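Local structure of glutathione S-transferase (Natrialba magadii ATCC 43099, 6GZF) at residues 207-218 and 258-268. The protein probably catalyses glutathione transfer, as a Xi-class glutathione transferase of the glutathionyl-hydroquinone reductase type. Sequence-based numbering, arbitrary orientation.
Sequences YDEAVAELFGAL and FMCNVQYIREF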
loop_
_atom_site.group_PDB
_atom_site.type_symbol
_atom_site.label_atom_id
_atom_site.label_comp_id
_atom_site.label_asym_id
_atom_site.label_seq_id
_atom_site.Cartn_x
_atom_site.Cartn_y
_atom_site.Cartn_z
ATOM N N TYR A 207 -14.262 0.043 5.494
ATOM C CA TYR A 207 -12.821 0.275 5.484
ATOM C C TYR A 207 -12.443 1.420 6.417
ATOM O O TYR A 207 -11.487 1.315 7.185
ATOM C CB TYR A 207 -12.330 0.574 4.063
ATOM C CG TYR A 207 -10.912 1.102 3.995
ATOM C CD1 TYR A 207 -9.829 0.235 3.934
ATOM C CD2 TYR A 207 -10.657 2.469 3.982
ATOM C CE1 TYR A 207 -8.532 0.713 3.870
ATOM C CE2 TYR A 207 -9.365 2.955 3.920
ATOM C CZ TYR A 207 -8.308 2.074 3.863
ATOM O OH TYR A 207 -7.021 2.557 3.800
ATOM N N ASP A 208 -13.198 2.512 6.334
ATOM C CA ASP A 208 -12.934 3.702 7.136
ATOM C C ASP A 208 -12.944 3.394 8.630
ATOM O O ASP A 208 -12.062 3.834 9.366
ATOM C CB ASP A 208 -13.962 4.793 6.821
ATOM C CG ASP A 208 -13.852 5.304 5.398
ATOM O OD1 ASP A 208 -12.754 5.201 4.812
ATOM O OD2 ASP A 208 -14.863 5.808 4.865
ATOM N N GLU A 209 -13.943 2.636 9.070
ATOM C CA GLU A 209 -14.050 2.249 10.473
ATOM C C GLU A 209 -12.918 1.314 10.881
ATOM O O GLU A 209 -12.338 1.460 11.957
ATOM C CB GLU A 209 -15.397 1.580 10.744
ATOM C CG GLU A 209 -16.591 2.511 10.640
ATOM C CD GLU A 209 -17.911 1.774 10.763
ATOM O OE1 GLU A 209 -17.942 0.720 11.435
ATOM O OE2 GLU A 209 -18.916 2.244 10.189
ATOM N N ALA A 210 -12.611 0.355 10.012
ATOM C CA ALA A 210 -11.570 -0.630 10.285
ATOM C C ALA A 210 -10.205 0.029 10.440
ATOM O O ALA A 210 -9.391 -0.397 11.256
ATOM C CB ALA A 210 -11.530 -1.675 9.181
ATOM N N VAL A 211 -9.963 1.075 9.657
ATOM C CA VAL A 211 -8.703 1.807 9.722
ATOM C C VAL A 211 -8.674 2.748 10.924
ATOM O O VAL A 211 -7.670 2.830 11.635
ATOM C CB VAL A 211 -8.457 2.611 8.430
ATOM C CG1 VAL A 211 -7.249 3.523 8.586
ATOM C CG2 VAL A 211 -8.265 1.671 7.256
ATOM N N ALA A 212 -9.782 3.448 11.148
ATOM C CA ALA A 212 -9.891 4.385 12.262
ATOM C C ALA A 212 -9.716 3.678 13.603
ATOM O O ALA A 212 -8.961 4.134 14.460
ATOM C CB ALA A 212 -11.227 5.108 12.218
ATOM N N GLU A 213 -10.414 2.558 13.772
ATOM C CA GLU A 213 -10.333 1.780 15.004
ATOM C C GLU A 213 -8.948 1.174 15.199
ATOM O O GLU A 213 -8.446 1.101 16.321
ATOM C CB GLU A 213 -11.388 0.673 15.005
ATOM C CG GLU A 213 -12.786 1.141 15.373
ATOM C CD GLU A 213 -13.247 0.591 16.709
ATOM O OE1 GLU A 213 -12.613 -0.360 17.214
ATOM O OE2 GLU A 213 -14.246 1.108 17.255
ATOM N N LEU A 214 -8.336 0.743 14.100
ATOM C CA LEU A 214 -7.029 0.096 14.137
ATOM C C LEU A 214 -5.939 1.014 14.680
ATOM O O LEU A 214 -5.304 0.706 15.689
ATOM C CB LEU A 214 -6.643 -0.392 12.738
ATOM C CG LEU A 214 -5.208 -0.868 12.496
ATOM C CD1 LEU A 214 -4.830 -2.003 13.437
ATOM C CD2 LEU A 214 -5.038 -1.292 11.047
ATOM N N PHE A 215 -5.722 2.139 14.006
ATOM C CA PHE A 215 -4.663 3.063 14.392
ATOM C C PHE A 215 -5.007 3.801 15.681
ATOM O O PHE A 215 -4.126 4.343 16.350
ATOM C CB PHE A 215 -4.387 4.053 13.261
ATOM C CG PHE A 215 -3.601 3.460 12.128
ATOM C CD1 PHE A 215 -2.216 3.475 12.147
ATOM C CD2 PHE A 215 -4.247 2.872 11.053
ATOM C CE1 PHE A 215 -1.488 2.923 11.109
ATOM C CE2 PHE A 215 -3.524 2.318 10.012
ATOM C CZ PHE A 215 -2.143 2.344 10.041
ATOM N N GLY A 216 -6.289 3.819 16.025
ATOM C CA GLY A 216 -6.715 4.335 17.310
ATOM C C GLY A 216 -6.261 3.390 18.403
ATOM O O GLY A 216 -5.748 3.815 19.439
ATOM N N ALA A 217 -6.443 2.095 18.159
ATOM C CA ALA A 217 -6.024 1.062 19.099
ATOM C C ALA A 217 -4.505 1.021 19.236
ATOM O O ALA A 217 -3.976 0.847 20.335
ATOM C CB ALA A 217 -6.551 -0.297 18.662
ATOM N N LEU A 218 -3.811 1.184 18.114
ATOM C CA LEU A 218 -2.352 1.168 18.102
ATOM C C LEU A 218 -1.776 2.353 18.871
ATOM O O LEU A 218 -0.749 2.230 19.540
ATOM C CB LEU A 218 -1.830 1.170 16.664
ATOM C CG LEU A 218 -2.044 -0.122 15.874
ATOM C CD1 LEU A 218 -1.664 0.069 14.415
ATOM C CD2 LEU A 218 -1.250 -1.262 16.496
ATOM N N PHE A 258 -2.849 -4.374 2.408
ATOM C CA PHE A 258 -4.178 -4.206 2.987
ATOM C C PHE A 258 -4.535 -2.732 3.154
ATOM O O PHE A 258 -5.575 -2.398 3.723
ATOM C CB PHE A 258 -4.272 -4.925 4.336
ATOM C CG PHE A 258 -4.543 -6.399 4.219
ATOM C CD1 PHE A 258 -4.827 -6.970 2.991
ATOM C CD2 PHE A 258 -4.521 -7.212 5.340
ATOM C CE1 PHE A 258 -5.080 -8.323 2.882
ATOM C CE2 PHE A 258 -4.772 -8.566 5.236
ATOM C CZ PHE A 258 -5.053 -9.122 4.006
ATOM N N MET A 259 -3.658 -1.862 2.659
ATOM C CA MET A 259 -3.893 -0.419 2.634
ATOM C C MET A 259 -4.150 0.189 4.014
ATOM O O MET A 259 -4.923 1.137 4.146
ATOM C CB MET A 259 -5.062 -0.095 1.699
ATOM C CG MET A 259 -4.632 0.319 0.302
ATOM S SD MET A 259 -5.986 0.386 -0.885
ATOM C CE MET A 259 -5.982 -1.300 -1.489
ATOM N N CYS A 260 -3.500 -0.357 5.037
ATOM C CA CYS A 260 -3.525 0.249 6.363
ATOM C C CYS A 260 -2.369 1.237 6.470
ATOM O O CYS A 260 -1.412 1.014 7.209
ATOM C CB CYS A 260 -3.426 -0.820 7.454
ATOM S SG CYS A 260 -4.764 -2.037 7.423
ATOM N N ASN A 261 -2.470 2.337 5.728
ATOM C CA ASN A 261 -1.324 3.208 5.491
ATOM C C ASN A 261 -1.362 4.565 6.192
ATOM O O ASN A 261 -0.936 5.570 5.622
ATOM C CB ASN A 261 -1.169 3.434 3.986
ATOM C CG ASN A 261 -2.349 4.172 3.381
ATOM O OD1 ASN A 261 -3.436 4.209 3.958
ATOM N ND2 ASN A 261 -2.137 4.769 2.212
ATOM N N VAL A 262 -1.856 4.603 7.423
ATOM C CA VAL A 262 -1.836 5.842 8.190
ATOM C C VAL A 262 -0.430 6.107 8.721
ATOM O O VAL A 262 0.079 7.224 8.628
ATOM C CB VAL A 262 -2.834 5.811 9.362
ATOM C CG1 VAL A 262 -2.687 7.059 10.221
ATOM C CG2 VAL A 262 -4.257 5.685 8.840
ATOM N N GLN A 263 0.200 5.072 9.263
ATOM C CA GLN A 263 1.538 5.209 9.825
ATOM C C GLN A 263 2.264 3.870 9.896
ATOM O O GLN A 263 1.651 2.832 10.151
ATOM C CB GLN A 263 1.464 5.836 11.220
ATOM C CG GLN A 263 2.812 6.236 11.796
ATOM C CD GLN A 263 2.710 6.785 13.205
ATOM O OE1 GLN A 263 2.028 7.778 13.450
ATOM N NE2 GLN A 263 3.395 6.138 14.142
ATOM N N TYR A 264 3.570 3.900 9.653
ATOM C CA TYR A 264 4.423 2.741 9.883
ATOM C C TYR A 264 4.401 2.371 11.360
ATOM O O TYR A 264 4.257 3.239 12.220
ATOM C CB TYR A 264 5.863 3.023 9.445
ATOM C CG TYR A 264 6.172 2.725 7.994
ATOM C CD1 TYR A 264 5.681 1.582 7.376
ATOM C CD2 TYR A 264 6.973 3.581 7.249
ATOM C CE1 TYR A 264 5.972 1.306 6.052
ATOM C CE2 TYR A 264 7.268 3.314 5.925
ATOM C CZ TYR A 264 6.766 2.175 5.331
ATOM O OH TYR A 264 7.061 1.910 4.013
ATOM N N ILE A 265 4.542 1.084 11.656
ATOM C CA ILE A 265 4.726 0.653 13.036
ATOM C C ILE A 265 6.067 1.180 13.535
ATOM O O ILE A 265 6.210 1.561 14.698
ATOM C CB ILE A 265 4.666 -0.882 13.169
ATOM C CG1 ILE A 265 3.233 -1.372 12.970
ATOM C CG2 ILE A 265 5.172 -1.331 14.531
ATOM C CD1 ILE A 265 2.260 -0.859 14.010
ATOM N N ARG A 266 7.040 1.238 12.629
ATOM C CA ARG A 266 8.380 1.704 12.969
ATOM C C ARG A 266 8.415 3.205 13.257
ATOM O O ARG A 266 9.415 3.721 13.754
ATOM C CB ARG A 266 9.366 1.368 11.846
ATOM C CG ARG A 266 9.294 2.295 10.644
ATOM C CD ARG A 266 10.407 1.988 9.654
ATOM N NE ARG A 266 10.324 2.815 8.452
ATOM C CZ ARG A 266 11.129 2.686 7.402
ATOM N NH1 ARG A 266 12.081 1.763 7.404
ATOM N NH2 ARG A 266 10.983 3.480 6.350
ATOM N N GLU A 267 7.325 3.899 12.946
ATOM C CA GLU A 267 7.236 5.331 13.212
ATOM C C GLU A 267 6.705 5.613 14.616
ATOM O O GLU A 267 6.834 6.729 15.120
ATOM C CB GLU A 267 6.353 6.018 12.169
ATOM C CG GLU A 267 7.029 6.224 10.825
ATOM C CD GLU A 267 6.220 7.108 9.894
ATOM O OE1 GLU A 267 5.115 6.692 9.487
ATOM O OE2 GLU A 267 6.691 8.219 9.572
ATOM N N PHE A 268 6.111 4.602 15.243
ATOM C CA PHE A 268 5.643 4.733 16.620
ATOM C C PHE A 268 6.820 4.797 17.588
ATOM O O PHE A 268 7.796 4.060 17.445
ATOM C CB PHE A 268 4.714 3.576 16.992
ATOM C CG PHE A 268 3.319 3.717 16.451
ATOM C CD1 PHE A 268 2.363 4.437 17.149
ATOM C CD2 PHE A 268 2.960 3.126 15.250
ATOM C CE1 PHE A 268 1.078 4.569 16.660
ATOM C CE2 PHE A 268 1.675 3.256 14.755
ATOM C CZ PHE A 268 0.734 3.978 15.461
#
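Phe215 has CG anti to its own carbonyl carbon (chi1 -76°), which sets the ring against Val262 of the loop. Tyr207, about two turns earlier on the same helix, has CG anti to the backbone nitrogen (chi1 168°) and reaches Met259 with its hydroxyl. Val262 CB sits over one face of the Phe215 ring, 3.4 Å from the centroid and almost on the ring normal, a CH-pi contact. Val262 CG2 lies over the CD2-CE2 side of the same face and also meets Val211 CG1 at 3.7 Å. Backbone carbonyls line the ring edge in plane: Cys260 O lies near CZ and Gln263 O near CE1 of Phe215. With Phe215 cut back to an alanine, Val262 would probably lose the ring it packs on and a gap is likely to open between helix and loop. Tyr207 OH donates to Met259 O at 2.6 Å, in the carbonyl plane, with a C=O...O angle of 158°. The bond is made to the carbonyl of Met259, just before Cys260, the centre of an inverse gamma turn in the loop. Leu214 CD2 packs on Cys260 SG at 3.7 Å. Farther along, Leu218 CB meets Phe268 CZ at 4.0 Å. Leu218 CD1 meets Ile265 CD1. Phe250 of helix 250-254 packs on Leu214, Leu218 and Ile265. The side chain of Asn261 hydrogen-bonds Thr256 OG1 through ND2 and Gly313 N through OD1, both of the second subunit. Beside the contact, the Phe258 ring meets Tyr196, a predicted proton donor/acceptor, edge-to-face. The whole joins helix 204-224 to the loop between helices 250-254 and 271-279, within the all-helical C-terminal domain of the glutathione transferase fold, next to the predicted active site and the dimer interface.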